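Side-chain contacts in 3-oxo-tetronate kinase (Salmonella typhimurium, PDB 3DQQ), which probably phosphorylates 3-oxo-tetronate at the expense of ATP, giving 3-oxo-tetronate 4-phosphate and ADP: residues A[25-30]-A[232-237]; A[51-56]-A[62-67]; A[356-361]-A[409-414]. All coordinates share one frame; numbering follows the deposited sequence.

Contact 1 of 3, residues A[25-30]-A[232-237]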
ATOM      1  N   ASN A  25      -8.615 -11.208 -31.380  1.00 36.35           N
ATOM      2  CA  ASN A  25      -9.370 -12.264 -32.012  1.00 35.58           C
ATOM      3  C   ASN A  25     -10.063 -11.774 -33.250  1.00 35.22           C
ATOM      4  O   ASN A  25     -11.061 -12.353 -33.653  1.00 36.47           O
ATOM      5  CB  ASN A  25     -10.351 -12.845 -31.014  1.00 35.42           C
ATOM      6  CG  ASN A  25      -9.662 -13.624 -29.934  1.00 34.90           C
ATOM      7  OD1 ASN A  25      -9.393 -14.776 -30.127  1.00 39.10           O
ATOM      8  ND2 ASN A  25      -9.350 -13.007 -28.813  1.00 33.46           N
ATOM      9  N   GLY A  26      -9.534 -10.709 -33.852  1.00 34.75           N
ATOM     10  CA  GLY A  26      -9.864 -10.305 -35.234  1.00 34.25           C
ATOM     11  C   GLY A  26     -10.846  -9.164 -35.453  1.00 34.09           C
ATOM     12  O   GLY A  26     -11.230  -8.883 -36.580  1.00 34.15           O
ATOM     13  N   MET A  27     -11.297  -8.513 -34.397  1.00 34.24           N
ATOM     14  CA  MET A  27     -12.294  -7.474 -34.549  1.00 34.14           C
ATOM     15  C   MET A  27     -11.618  -6.131 -34.176  1.00 33.71           C
ATOM     16  O   MET A  27     -11.286  -5.884 -33.004  1.00 33.44           O
ATOM     17  CB  MET A  27     -13.508  -7.817 -33.685  1.00 33.95           C
ATOM     18  CG  MET A  27     -14.786  -7.017 -33.967  1.00 35.29           C
ATOM     19  SD  MET A  27     -16.197  -7.642 -32.985  1.00 37.51           S
ATOM     20  CE  MET A  27     -16.147  -9.317 -33.558  1.00 37.22           C
ATOM     21  N   PRO A  28     -11.342  -5.295 -35.190  1.00 32.61           N
ATOM     22  CA  PRO A  28     -10.861  -3.938 -35.022  1.00 32.75           C
ATOM     23  C   PRO A  28     -11.743  -3.144 -34.100  1.00 32.50           C
ATOM     24  O   PRO A  28     -12.929  -3.166 -34.267  1.00 33.57           O
ATOM     25  CB  PRO A  28     -10.975  -3.364 -36.430  1.00 31.64           C
ATOM     26  CG  PRO A  28     -10.759  -4.469 -37.256  1.00 32.09           C
ATOM     27  CD  PRO A  28     -11.468  -5.619 -36.610  1.00 32.48           C
ATOM     28  N   THR A  29     -11.169  -2.413 -33.168  1.00 32.74           N
ATOM     29  CA  THR A  29     -11.937  -1.858 -32.069  1.00 33.25           C
ATOM     30  C   THR A  29     -11.385  -0.497 -31.648  1.00 33.35           C
ATOM     31  O   THR A  29     -10.198  -0.357 -31.443  1.00 33.33           O
ATOM     32  CB  THR A  29     -11.848  -2.793 -30.847  1.00 33.29           C
ATOM     33  OG1 THR A  29     -12.357  -4.074 -31.218  1.00 34.99           O
ATOM     34  CG2 THR A  29     -12.624  -2.231 -29.663  1.00 32.83           C
ATOM     35  N   VAL A  30     -12.256   0.488 -31.506  1.00 33.26           N
ATOM     36  CA  VAL A  30     -11.905   1.749 -30.917  1.00 33.39           C
ATOM     37  C   VAL A  30     -12.456   1.768 -29.485  1.00 33.77           C
ATOM     38  O   VAL A  30     -13.552   1.295 -29.266  1.00 33.82           O
ATOM     39  CB  VAL A  30     -12.567   2.871 -31.683  1.00 33.52           C
ATOM     40  CG1 VAL A  30     -12.564   4.115 -30.806  1.00 34.00           C
ATOM     41  CG2 VAL A  30     -11.897   3.057 -33.042  1.00 31.21           C
ATOM     42  N   ARG A 232     -14.548 -14.738 -32.022  1.00 39.18           N
ATOM     43  CA  ARG A 232     -14.183 -15.872 -32.853  1.00 40.20           C
ATOM     44  C   ARG A 232     -15.292 -16.379 -33.728  1.00 41.76           C
ATOM     45  O   ARG A 232     -15.018 -17.074 -34.708  1.00 42.54           O
ATOM     46  CB  ARG A 232     -13.687 -17.017 -32.004  1.00 40.46           C
ATOM     47  CG  ARG A 232     -12.461 -16.646 -31.208  1.00 40.44           C
ATOM     48  CD  ARG A 232     -11.781 -17.802 -30.599  1.00 40.27           C
ATOM     49  NE  ARG A 232     -10.617 -17.292 -29.920  1.00 41.37           N
ATOM     50  CZ  ARG A 232      -9.926 -17.936 -28.994  1.00 42.55           C
ATOM     51  NH1 ARG A 232     -10.240 -19.168 -28.642  1.00 43.99           N
ATOM     52  NH2 ARG A 232      -8.896 -17.331 -28.428  1.00 42.46           N
ATOM     53  N   GLN A 233     -16.544 -16.065 -33.402  1.00 43.16           N
ATOM     54  CA  GLN A 233     -17.604 -16.323 -34.354  1.00 43.94           C
ATOM     55  C   GLN A 233     -17.441 -15.466 -35.572  1.00 45.22           C
ATOM     56  O   GLN A 233     -17.754 -15.910 -36.654  1.00 45.97           O
ATOM     57  CB  GLN A 233     -18.965 -16.035 -33.778  1.00 44.03           C
ATOM     58  CG  GLN A 233     -19.517 -17.195 -33.067  1.00 44.83           C
ATOM     59  CD  GLN A 233     -19.646 -18.394 -33.950  1.00 44.72           C
ATOM     60  OE1 GLN A 233     -20.308 -18.347 -34.993  1.00 45.47           O
ATOM     61  NE2 GLN A 233     -19.023 -19.497 -33.538  1.00 41.69           N
ATOM     62  N   TRP A 234     -16.979 -14.234 -35.417  1.00 46.26           N
ATOM     63  CA  TRP A 234     -16.875 -13.346 -36.571  1.00 47.61           C
ATOM     64  C   TRP A 234     -15.548 -13.551 -37.235  1.00 49.13           C
ATOM     65  O   TRP A 234     -15.365 -13.217 -38.374  1.00 49.08           O
ATOM     66  CB  TRP A 234     -17.076 -11.893 -36.168  1.00 46.35           C
ATOM     67  CG  TRP A 234     -18.392 -11.689 -35.538  1.00 45.31           C
ATOM     68  CD1 TRP A 234     -18.652 -11.453 -34.232  1.00 43.99           C
ATOM     69  CD2 TRP A 234     -19.651 -11.754 -36.188  1.00 45.95           C
ATOM     70  NE1 TRP A 234     -19.985 -11.356 -34.018  1.00 42.81           N
ATOM     71  CE2 TRP A 234     -20.636 -11.542 -35.203  1.00 44.34           C
ATOM     72  CE3 TRP A 234     -20.049 -11.948 -37.515  1.00 44.68           C
ATOM     73  CZ2 TRP A 234     -22.001 -11.517 -35.499  1.00 44.90           C
ATOM     74  CZ3 TRP A 234     -21.410 -11.937 -37.807  1.00 45.09           C
ATOM     75  CH2 TRP A 234     -22.369 -11.711 -36.798  1.00 45.48           C
ATOM     76  N   ALA A 235     -14.610 -14.148 -36.520  1.00 52.50           N
ATOM     77  CA  ALA A 235     -13.315 -14.456 -37.116  1.00 54.80           C
ATOM     78  C   ALA A 235     -13.514 -15.575 -38.123  1.00 57.24           C
ATOM     79  O   ALA A 235     -12.816 -15.601 -39.130  1.00 58.20           O
ATOM     80  CB  ALA A 235     -12.266 -14.851 -36.026  1.00 54.90           C
ATOM     81  N   LYS A 236     -14.511 -16.444 -37.860  1.00 59.74           N
ATOM     82  CA  LYS A 236     -14.765 -17.700 -38.604  1.00 61.15           C
ATOM     83  C   LYS A 236     -14.822 -17.613 -40.122  1.00 62.73           C
ATOM     84  O   LYS A 236     -14.466 -18.586 -40.780  1.00 63.12           O
ATOM     85  CB  LYS A 236     -16.038 -18.426 -38.096  1.00 61.41           C
ATOM     86  CG  LYS A 236     -15.836 -19.198 -36.774  1.00 61.55           C
ATOM     87  CD  LYS A 236     -16.751 -20.440 -36.630  1.00 61.69           C
ATOM     88  CE  LYS A 236     -16.758 -21.005 -35.177  1.00 61.52           C
ATOM     89  NZ  LYS A 236     -17.984 -21.827 -34.871  1.00 61.24           N
ATOM     90  N   HIS A 237     -15.246 -16.490 -40.696  1.00 64.60           N
ATOM     91  CA  HIS A 237     -15.192 -16.356 -42.185  1.00 65.79           C
ATOM     92  C   HIS A 237     -13.989 -15.517 -42.722  1.00 66.83           C
ATOM     93  O   HIS A 237     -13.899 -15.254 -43.941  1.00 67.00           O
ATOM     94  CB  HIS A 237     -16.556 -15.866 -42.758  1.00 66.17           C
ATOM     95  CG  HIS A 237     -17.625 -16.927 -42.775  1.00 67.05           C
ATOM     96  ND1 HIS A 237     -17.692 -17.904 -43.754  1.00 67.77           N
ATOM     97  CD2 HIS A 237     -18.661 -17.168 -41.931  1.00 66.99           C
ATOM     98  CE1 HIS A 237     -18.722 -18.697 -43.512  1.00 67.52           C
ATOM     99  NE2 HIS A 237     -19.325 -18.272 -42.413  1.00 67.34           N
TER
HETATM  100  O   HOH W   1      -7.689 -14.406 -27.239  1.00 31.85           O

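Contact 2 of 3, residues A[51-56]-A[62-67]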
ATOM      1  N   LEU A  51     -16.824   3.831 -18.939  1.00 36.50           N
ATOM      2  CA  LEU A  51     -17.489   4.671 -17.966  1.00 37.15           C
ATOM      3  C   LEU A  51     -16.866   4.465 -16.583  1.00 38.17           C
ATOM      4  O   LEU A  51     -16.161   3.494 -16.366  1.00 37.68           O
ATOM      5  CB  LEU A  51     -18.948   4.277 -17.890  1.00 36.23           C
ATOM      6  CG  LEU A  51     -19.751   4.403 -19.194  1.00 34.85           C
ATOM      7  CD1 LEU A  51     -21.243   3.929 -19.017  1.00 30.04           C
ATOM      8  CD2 LEU A  51     -19.676   5.824 -19.731  1.00 30.28           C
ATOM      9  N   LYS A  52     -17.116   5.389 -15.656  1.00 40.17           N
ATOM     10  CA  LYS A  52     -16.715   5.195 -14.249  1.00 42.16           C
ATOM     11  C   LYS A  52     -17.933   4.843 -13.403  1.00 41.88           C
ATOM     12  O   LYS A  52     -18.359   5.596 -12.550  1.00 42.08           O
ATOM     13  CB  LYS A  52     -15.988   6.412 -13.692  1.00 43.02           C
ATOM     14  CG  LYS A  52     -14.731   6.750 -14.565  1.00 46.89           C
ATOM     15  CD  LYS A  52     -13.922   7.982 -14.048  1.00 47.74           C
ATOM     16  CE  LYS A  52     -12.962   8.540 -15.114  1.00 50.59           C
ATOM     17  NZ  LYS A  52     -13.289  10.002 -15.409  1.00 54.80           N
ATOM     18  N   THR A  53     -18.470   3.666 -13.658  1.00 41.32           N
ATOM     19  CA  THR A  53     -19.734   3.312 -13.123  1.00 40.75           C
ATOM     20  C   THR A  53     -19.666   2.046 -12.256  1.00 40.15           C
ATOM     21  O   THR A  53     -20.660   1.592 -11.775  1.00 39.65           O
ATOM     22  CB  THR A  53     -20.726   3.162 -14.290  1.00 41.34           C
ATOM     23  OG1 THR A  53     -20.149   2.302 -15.273  1.00 41.75           O
ATOM     24  CG2 THR A  53     -21.046   4.556 -14.936  1.00 39.07           C
ATOM     25  N   ARG A  54     -18.495   1.499 -12.002  1.00 40.15           N
ATOM     26  CA  ARG A  54     -18.429   0.345 -11.118  1.00 40.04           C
ATOM     27  C   ARG A  54     -18.903   0.602  -9.686  1.00 40.03           C
ATOM     28  O   ARG A  54     -19.636  -0.213  -9.157  1.00 40.08           O
ATOM     29  CB  ARG A  54     -17.046  -0.218 -11.089  1.00 39.27           C
ATOM     30  CG  ARG A  54     -16.936  -1.405 -10.191  1.00 40.33           C
ATOM     31  CD  ARG A  54     -15.626  -2.108 -10.371  1.00 40.71           C
ATOM     32  NE  ARG A  54     -15.454  -2.530 -11.746  1.00 44.34           N
ATOM     33  CZ  ARG A  54     -14.393  -3.167 -12.199  1.00 44.18           C
ATOM     34  NH1 ARG A  54     -14.329  -3.535 -13.448  1.00 43.17           N
ATOM     35  NH2 ARG A  54     -13.416  -3.467 -11.381  1.00 47.32           N
ATOM     36  N   SER A  55     -18.522   1.731  -9.085  1.00 40.42           N
ATOM     37  CA  SER A  55     -18.842   2.039  -7.666  1.00 40.37           C
ATOM     38  C   SER A  55     -19.646   3.277  -7.359  1.00 40.24           C
ATOM     39  O   SER A  55     -19.999   3.476  -6.212  1.00 40.95           O
ATOM     40  CB  SER A  55     -17.585   2.180  -6.836  1.00 39.97           C
ATOM     41  OG  SER A  55     -16.749   1.078  -7.065  1.00 44.51           O
ATOM     42  N   CYS A  56     -19.919   4.130  -8.328  1.00 40.26           N
ATOM     43  CA  CYS A  56     -20.739   5.287  -8.070  1.00 40.52           C
ATOM     44  C   CYS A  56     -22.199   4.856  -7.750  1.00 40.61           C
ATOM     45  O   CYS A  56     -22.563   3.687  -7.903  1.00 41.41           O
ATOM     46  CB  CYS A  56     -20.723   6.142  -9.311  1.00 41.09           C
ATOM     47  SG  CYS A  56     -21.541   5.306 -10.639  1.00 43.21           S
ATOM     48  N   ILE A  62     -26.854   3.940 -14.040  1.00 35.12           N
ATOM     49  CA  ILE A  62     -27.935   3.776 -14.986  1.00 35.01           C
ATOM     50  C   ILE A  62     -27.919   4.914 -16.006  1.00 35.74           C
ATOM     51  O   ILE A  62     -27.942   4.651 -17.205  1.00 36.10           O
ATOM     52  CB  ILE A  62     -29.319   3.702 -14.310  1.00 34.78           C
ATOM     53  CG1 ILE A  62     -29.421   2.384 -13.492  1.00 34.32           C
ATOM     54  CG2 ILE A  62     -30.397   3.799 -15.372  1.00 33.38           C
ATOM     55  CD1 ILE A  62     -30.284   2.409 -12.249  1.00 32.70           C
ATOM     56  N   LYS A  63     -27.820   6.163 -15.556  1.00 35.48           N
ATOM     57  CA  LYS A  63     -27.904   7.274 -16.499  1.00 35.62           C
ATOM     58  C   LYS A  63     -26.768   7.287 -17.518  1.00 34.56           C
ATOM     59  O   LYS A  63     -27.011   7.402 -18.709  1.00 32.23           O
ATOM     60  CB  LYS A  63     -27.977   8.603 -15.763  1.00 36.70           C
ATOM     61  CG  LYS A  63     -29.279   8.785 -14.977  1.00 39.81           C
ATOM     62  CD  LYS A  63     -30.270   9.748 -15.675  1.00 42.44           C
ATOM     63  CE  LYS A  63     -31.748   9.552 -15.202  1.00 43.54           C
ATOM     64  NZ  LYS A  63     -32.555   8.621 -16.123  1.00 46.51           N
ATOM     65  N   GLN A  64     -25.541   7.141 -17.032  1.00 34.71           N
ATOM     66  CA  GLN A  64     -24.379   7.028 -17.914  1.00 35.20           C
ATOM     67  C   GLN A  64     -24.536   5.862 -18.874  1.00 35.03           C
ATOM     68  O   GLN A  64     -24.269   6.009 -20.070  1.00 34.95           O
ATOM     69  CB  GLN A  64     -23.093   6.809 -17.121  1.00 36.48           C
ATOM     70  CG  GLN A  64     -22.516   8.008 -16.354  1.00 38.72           C
ATOM     71  CD  GLN A  64     -22.375   9.141 -17.273  1.00 45.72           C
ATOM     72  OE1 GLN A  64     -23.367   9.866 -17.503  1.00 52.05           O
ATOM     73  NE2 GLN A  64     -21.174   9.290 -17.901  1.00 46.32           N
ATOM     74  N   SER A  65     -24.991   4.710 -18.375  1.00 33.86           N
ATOM     75  CA  SER A  65     -25.088   3.541 -19.251  1.00 33.11           C
ATOM     76  C   SER A  65     -26.143   3.694 -20.358  1.00 32.37           C
ATOM     77  O   SER A  65     -25.907   3.348 -21.518  1.00 31.72           O
ATOM     78  CB  SER A  65     -25.365   2.295 -18.432  1.00 33.36           C
ATOM     79  OG  SER A  65     -24.346   2.092 -17.472  1.00 32.01           O
ATOM     80  N   LEU A  66     -27.304   4.217 -19.989  1.00 31.81           N
ATOM     81  CA  LEU A  66     -28.355   4.538 -20.971  1.00 30.84           C
ATOM     82  C   LEU A  66     -27.890   5.590 -21.980  1.00 31.00           C
ATOM     83  O   LEU A  66     -28.193   5.458 -23.161  1.00 32.60           O
ATOM     84  CB  LEU A  66     -29.663   4.956 -20.297  1.00 29.00           C
ATOM     85  CG  LEU A  66     -30.336   3.840 -19.491  1.00 29.20           C
ATOM     86  CD1 LEU A  66     -31.610   4.316 -18.834  1.00 25.19           C
ATOM     87  CD2 LEU A  66     -30.579   2.520 -20.290  1.00 26.49           C
ATOM     88  N   ALA A  67     -27.147   6.607 -21.549  1.00 30.50           N
ATOM     89  CA  ALA A  67     -26.608   7.600 -22.484  1.00 29.72           C
ATOM     90  C   ALA A  67     -25.697   6.871 -23.497  1.00 30.03           C
ATOM     91  O   ALA A  67     -25.802   7.082 -24.719  1.00 30.75           O
ATOM     92  CB  ALA A  67     -25.863   8.663 -21.758  1.00 26.91           C
TER

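Contact 3 of 3, residues A[356-361]-A[409-414]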
ATOM      1  N   ARG A 356       5.181   8.895 -29.051  1.00 34.84           N
ATOM      2  CA  ARG A 356       4.852   7.689 -28.330  1.00 34.24           C
ATOM      3  C   ARG A 356       5.047   7.861 -26.831  1.00 33.68           C
ATOM      4  O   ARG A 356       6.127   8.179 -26.393  1.00 32.98           O
ATOM      5  CB  ARG A 356       5.769   6.581 -28.795  1.00 33.90           C
ATOM      6  CG  ARG A 356       5.400   6.051 -30.157  1.00 35.96           C
ATOM      7  CD  ARG A 356       6.226   4.828 -30.527  1.00 35.24           C
ATOM      8  NE  ARG A 356       7.562   5.285 -30.852  1.00 36.81           N
ATOM      9  CZ  ARG A 356       8.678   4.580 -30.714  1.00 35.89           C
ATOM     10  NH1 ARG A 356       8.679   3.327 -30.272  1.00 36.23           N
ATOM     11  NH2 ARG A 356       9.812   5.141 -31.061  1.00 34.72           N
ATOM     12  N   PHE A 357       4.011   7.597 -26.046  1.00 33.40           N
ATOM     13  CA  PHE A 357       4.054   7.795 -24.615  1.00 32.93           C
ATOM     14  C   PHE A 357       3.820   6.476 -23.895  1.00 33.05           C
ATOM     15  O   PHE A 357       2.734   5.905 -23.964  1.00 33.52           O
ATOM     16  CB  PHE A 357       2.957   8.744 -24.216  1.00 33.04           C
ATOM     17  CG  PHE A 357       3.188  10.150 -24.626  1.00 33.15           C
ATOM     18  CD1 PHE A 357       3.519  11.114 -23.694  1.00 33.86           C
ATOM     19  CD2 PHE A 357       3.067  10.534 -25.947  1.00 34.46           C
ATOM     20  CE1 PHE A 357       3.732  12.447 -24.085  1.00 34.16           C
ATOM     21  CE2 PHE A 357       3.281  11.863 -26.335  1.00 34.31           C
ATOM     22  CZ  PHE A 357       3.607  12.811 -25.400  1.00 33.89           C
ATOM     23  N   ILE A 358       4.838   5.993 -23.197  1.00 32.75           N
ATOM     24  CA  ILE A 358       4.737   4.781 -22.431  1.00 32.99           C
ATOM     25  C   ILE A 358       4.497   5.230 -20.987  1.00 33.19           C
ATOM     26  O   ILE A 358       5.343   5.859 -20.394  1.00 32.76           O
ATOM     27  CB  ILE A 358       6.031   3.944 -22.593  1.00 33.12           C
ATOM     28  CG1 ILE A 358       6.276   3.662 -24.082  1.00 32.78           C
ATOM     29  CG2 ILE A 358       5.966   2.639 -21.774  1.00 32.53           C
ATOM     30  CD1 ILE A 358       7.674   3.123 -24.422  1.00 32.19           C
ATOM     31  N   VAL A 359       3.327   4.947 -20.439  1.00 33.52           N
ATOM     32  CA  VAL A 359       2.959   5.527 -19.157  1.00 34.15           C
ATOM     33  C   VAL A 359       2.659   4.412 -18.150  1.00 35.35           C
ATOM     34  O   VAL A 359       1.930   3.464 -18.461  1.00 35.29           O
ATOM     35  CB  VAL A 359       1.738   6.448 -19.314  1.00 33.85           C
ATOM     36  CG1 VAL A 359       1.372   7.097 -17.989  1.00 33.31           C
ATOM     37  CG2 VAL A 359       2.008   7.486 -20.398  1.00 32.56           C
ATOM     38  N   ALA A 360       3.254   4.510 -16.960  1.00 35.86           N
ATOM     39  CA  ALA A 360       3.020   3.562 -15.868  1.00 36.56           C
ATOM     40  C   ALA A 360       2.207   4.256 -14.770  1.00 37.67           C
ATOM     41  O   ALA A 360       2.576   5.337 -14.296  1.00 37.39           O
ATOM     42  CB  ALA A 360       4.320   3.065 -15.310  1.00 35.58           C
ATOM     43  N   GLY A 361       1.084   3.635 -14.392  1.00 39.18           N
ATOM     44  CA  GLY A 361       0.190   4.153 -13.361  1.00 39.83           C
ATOM     45  C   GLY A 361      -1.181   4.452 -13.956  1.00 41.10           C
ATOM     46  O   GLY A 361      -1.271   5.011 -15.055  1.00 41.64           O
ATOM     47  N   GLU A 409       9.227  -7.314 -15.986  1.00 52.80           N
ATOM     48  CA  GLU A 409      10.390  -6.468 -15.704  1.00 52.16           C
ATOM     49  C   GLU A 409      10.822  -5.568 -16.856  1.00 51.00           C
ATOM     50  O   GLU A 409      11.138  -4.380 -16.663  1.00 50.90           O
ATOM     51  CB  GLU A 409      11.559  -7.371 -15.312  1.00 52.37           C
ATOM     52  CG  GLU A 409      12.646  -6.718 -14.463  1.00 53.69           C
ATOM     53  CD  GLU A 409      13.813  -7.677 -14.159  1.00 55.01           C
ATOM     54  OE1 GLU A 409      14.141  -8.545 -15.016  1.00 58.68           O
ATOM     55  OE2 GLU A 409      14.408  -7.559 -13.057  1.00 60.46           O
ATOM     56  N   SER A 410      10.829  -6.129 -18.057  1.00 49.60           N
ATOM     57  CA  SER A 410      11.369  -5.418 -19.205  1.00 48.53           C
ATOM     58  C   SER A 410      10.314  -4.681 -20.035  1.00 47.20           C
ATOM     59  O   SER A 410      10.589  -4.264 -21.158  1.00 47.21           O
ATOM     60  CB  SER A 410      12.135  -6.405 -20.079  1.00 48.30           C
ATOM     61  OG  SER A 410      11.245  -7.369 -20.591  1.00 48.07           O
ATOM     62  N   PHE A 411       9.127  -4.493 -19.480  1.00 46.01           N
ATOM     63  CA  PHE A 411       8.033  -3.851 -20.198  1.00 45.64           C
ATOM     64  C   PHE A 411       8.428  -2.625 -21.016  1.00 45.23           C
ATOM     65  O   PHE A 411       8.113  -2.542 -22.211  1.00 45.40           O
ATOM     66  CB  PHE A 411       6.961  -3.441 -19.219  1.00 45.14           C
ATOM     67  CG  PHE A 411       5.796  -2.716 -19.852  1.00 45.48           C
ATOM     68  CD1 PHE A 411       4.838  -3.403 -20.563  1.00 44.71           C
ATOM     69  CD2 PHE A 411       5.633  -1.354 -19.682  1.00 44.68           C
ATOM     70  CE1 PHE A 411       3.771  -2.743 -21.117  1.00 44.86           C
ATOM     71  CE2 PHE A 411       4.580  -0.707 -20.232  1.00 44.45           C
ATOM     72  CZ  PHE A 411       3.652  -1.403 -20.966  1.00 44.17           C
ATOM     73  N   PHE A 412       9.121  -1.686 -20.381  1.00 44.71           N
ATOM     74  CA  PHE A 412       9.452  -0.427 -21.030  1.00 44.50           C
ATOM     75  C   PHE A 412      10.398  -0.621 -22.207  1.00 44.70           C
ATOM     76  O   PHE A 412      10.414   0.214 -23.138  1.00 44.06           O
ATOM     77  CB  PHE A 412      10.112   0.556 -20.056  1.00 44.29           C
ATOM     78  CG  PHE A 412       9.253   0.987 -18.916  1.00 43.00           C
ATOM     79  CD1 PHE A 412       7.928   1.270 -19.080  1.00 42.48           C
ATOM     80  CD2 PHE A 412       9.799   1.171 -17.678  1.00 43.67           C
ATOM     81  CE1 PHE A 412       7.149   1.681 -18.019  1.00 43.18           C
ATOM     82  CE2 PHE A 412       9.004   1.601 -16.597  1.00 43.62           C
ATOM     83  CZ  PHE A 412       7.689   1.854 -16.782  1.00 42.87           C
ATOM     84  N   ILE A 413      11.216  -1.678 -22.160  1.00 44.86           N
ATOM     85  CA  ILE A 413      12.017  -2.022 -23.334  1.00 45.76           C
ATOM     86  C   ILE A 413      11.143  -2.702 -24.392  1.00 46.19           C
ATOM     87  O   ILE A 413      11.172  -2.310 -25.553  1.00 46.26           O
ATOM     88  CB  ILE A 413      13.218  -2.926 -23.019  1.00 45.61           C
ATOM     89  CG1 ILE A 413      14.244  -2.178 -22.200  1.00 46.52           C
ATOM     90  CG2 ILE A 413      13.914  -3.320 -24.275  1.00 44.62           C
ATOM     91  CD1 ILE A 413      15.557  -2.881 -22.122  1.00 46.53           C
ATOM     92  N   ARG A 414      10.352  -3.697 -23.997  1.00 46.45           N
ATOM     93  CA  ARG A 414       9.617  -4.474 -24.990  1.00 47.24           C
ATOM     94  C   ARG A 414       8.690  -3.581 -25.755  1.00 46.40           C
ATOM     95  O   ARG A 414       8.642  -3.673 -26.973  1.00 46.15           O
ATOM     96  CB  ARG A 414       8.873  -5.654 -24.366  1.00 47.41           C
ATOM     97  CG  ARG A 414       9.893  -6.636 -23.706  1.00 50.84           C
ATOM     98  CD  ARG A 414       9.347  -8.039 -23.369  1.00 52.03           C
ATOM     99  NE  ARG A 414       8.032  -7.949 -22.729  1.00 55.79           N
ATOM    100  CZ  ARG A 414       6.865  -8.044 -23.368  1.00 57.24           C
ATOM    101  NH1 ARG A 414       6.798  -8.248 -24.687  1.00 57.22           N
ATOM    102  NH2 ARG A 414       5.747  -7.940 -22.660  1.00 59.00           N
TER

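Contact 1 of 3, residues A[25-30]-A[232-237]
Asn25 and Arg232 mark the nearest approach of the two backbones, CA to CA 6.1 Å. Here the turn that follows helix 12-24 passes the C-terminal part of helix 224-235. Gly26, at positive phi (101°), is the C-prime residue of the Schellman motif that ends helix 12-24, and beyond it the chain heads into strand 29-33. Arg232 reaches over with an extended chain and grips one oxygen side-on: its NE donates to Asn25 OD1 over 2.8 Å, and its NH2 to the same OD1 over 3.1 Å. The oxygen lies in the guanidinium plane, whereas NE stands above the amide plane, the two planes being 44° apart. A water accepts from Asn25 ND2 and, weakly, from Arg232 NH2. Met27 SD lies 5.5 Å from the centroid of the Trp234 five-membered ring, oblique to it, a Met-aromatic contact. A bend at chi3 (-57°) carries its CE to 3.4 Å from Trp234 CD1, an apolar touch. Ala235 CB rests against the carbonyl O of Asn25. Arg232 NH1 forms salt bridges with Glu204 and Glu208, Asn25 ND2 donates to Phe21 O, and Met27 touches Ala46, so the contact sits where helices 12-24, 204-214 and 224-235 meet beside strand 46-50.

Contact 2 of 3, residues A[51-56]-A[62-67]
Leu51 packs its methyls on Gln64 and Ser65, in the second turn of helix 58-74, and Thr53 adds its own methyl to Gln64. CD1 of Leu51 does most of the touching: it lies 3.8 Å from the carbonyl O of Gln64, 3.9 Å from Gln64 CB and 3.9 Å from Ser65 CA. The leucine holds CG anti to its carbonyl carbon (chi1 -60°) and is extended at chi2, which sends CD1 out to the helix backbone while CD2 stays beside the glutamine amide, 4.2 Å from NE2. Thr53 approaches the same glutamine with its methyl: chi1 of 51° leaves CG2 anti to the carbonyl carbon, beside the backbone N, where it lies 3.7 Å from Gln64 CB. The segment 51-56 leaves strand 46-50 and turns back into helix 58-74, so this is a local strand-loop-helix connection in the sugar-binding N-terminal domain, where the start of the loop packs on the helix it leads into. Gln64 folds at chi2 (-53°), with CB and CG facing the Thr53 methyl and the amide swung past Leu51 CD2; its side chain also touches the loop at Asp34. Ser65 OG lies 3.9 Å from Leu51 CD1, a van der Waals contact, and its hydrogen bond is to Ala61 O one turn back. Thr53 O accepts from Asn95 ND2, as does Cys56 O, and Leu51 is paired through its backbone with Ala9.

Contact 3 of 3, residues A[356-361]-A[409-414]
Ile358, in the middle of strand 356-360, meets both aromatic residues at the start of helix 411-417, and the backbones come nearest at Ile358 and Phe412, CA to CA 7.2 Å. The aliphatic-aromatic contacts carry the interface. Ile358 directs its CG2 branch at the helix, 3.6 Å from Phe412 CD1 and 3.9 Å from Phe411 CE2, meeting both rings obliquely. Its other branch ends with CD1 4.2 Å from the carbonyl O of Phe412. Two residues on, Ala360 sets its CB at the edge of the Phe412 ring, nearly in the ring plane and 3.9 Å from CZ. Between the aromatics themselves, Phe412 CE1 lies in the plane of the Phe411 ring, at its edge. The torsions divide the work: Phe411 has CG anti to its backbone N (chi1 178°), whereas Phe412 takes chi1 -63°, and the second ring thereby runs along the strand far enough to meet both Ile358 and Ala360. Polar bonds lie to one side of this patch. Asp408 OD2 accepts from Ser410 OG and forms a salt bridge with Arg414 NE, while Arg414 NH1 pairs with Glu418. At the strand's end Gly361, which probably binds ATP together with the following residues, is the N-cap of helix 362-371. With no polar bond between the two segments, helix 411-417 meets this strand face through van der Waals contact of methyls and rings, beside the probable nucleotide site of the C-terminal domain.

Contact 2 and segment 25-30 of contact 1 belong to the sugar-binding domain; the two contacts have centres 27 Å apart and nearest atoms about 11 Å apart, and the local loop-helix pair 51-56/62-67 falls within the stretch that 25-30/232-237 brings together. Contact 3 lies in the nucleotide-binding half, its centre 30 Å from that of contact 2 and across the centre of the chain from it, with about 12 Å between nearest atoms. Contacts 1 and 3 have centres 27 Å and nearest atoms about 16 Å apart. Only contact 3 borders the probable ATP site: it includes Gly361, and the side chain of Ala360 is about 5 Å from that of Ser259 and about 7 Å from Gly404.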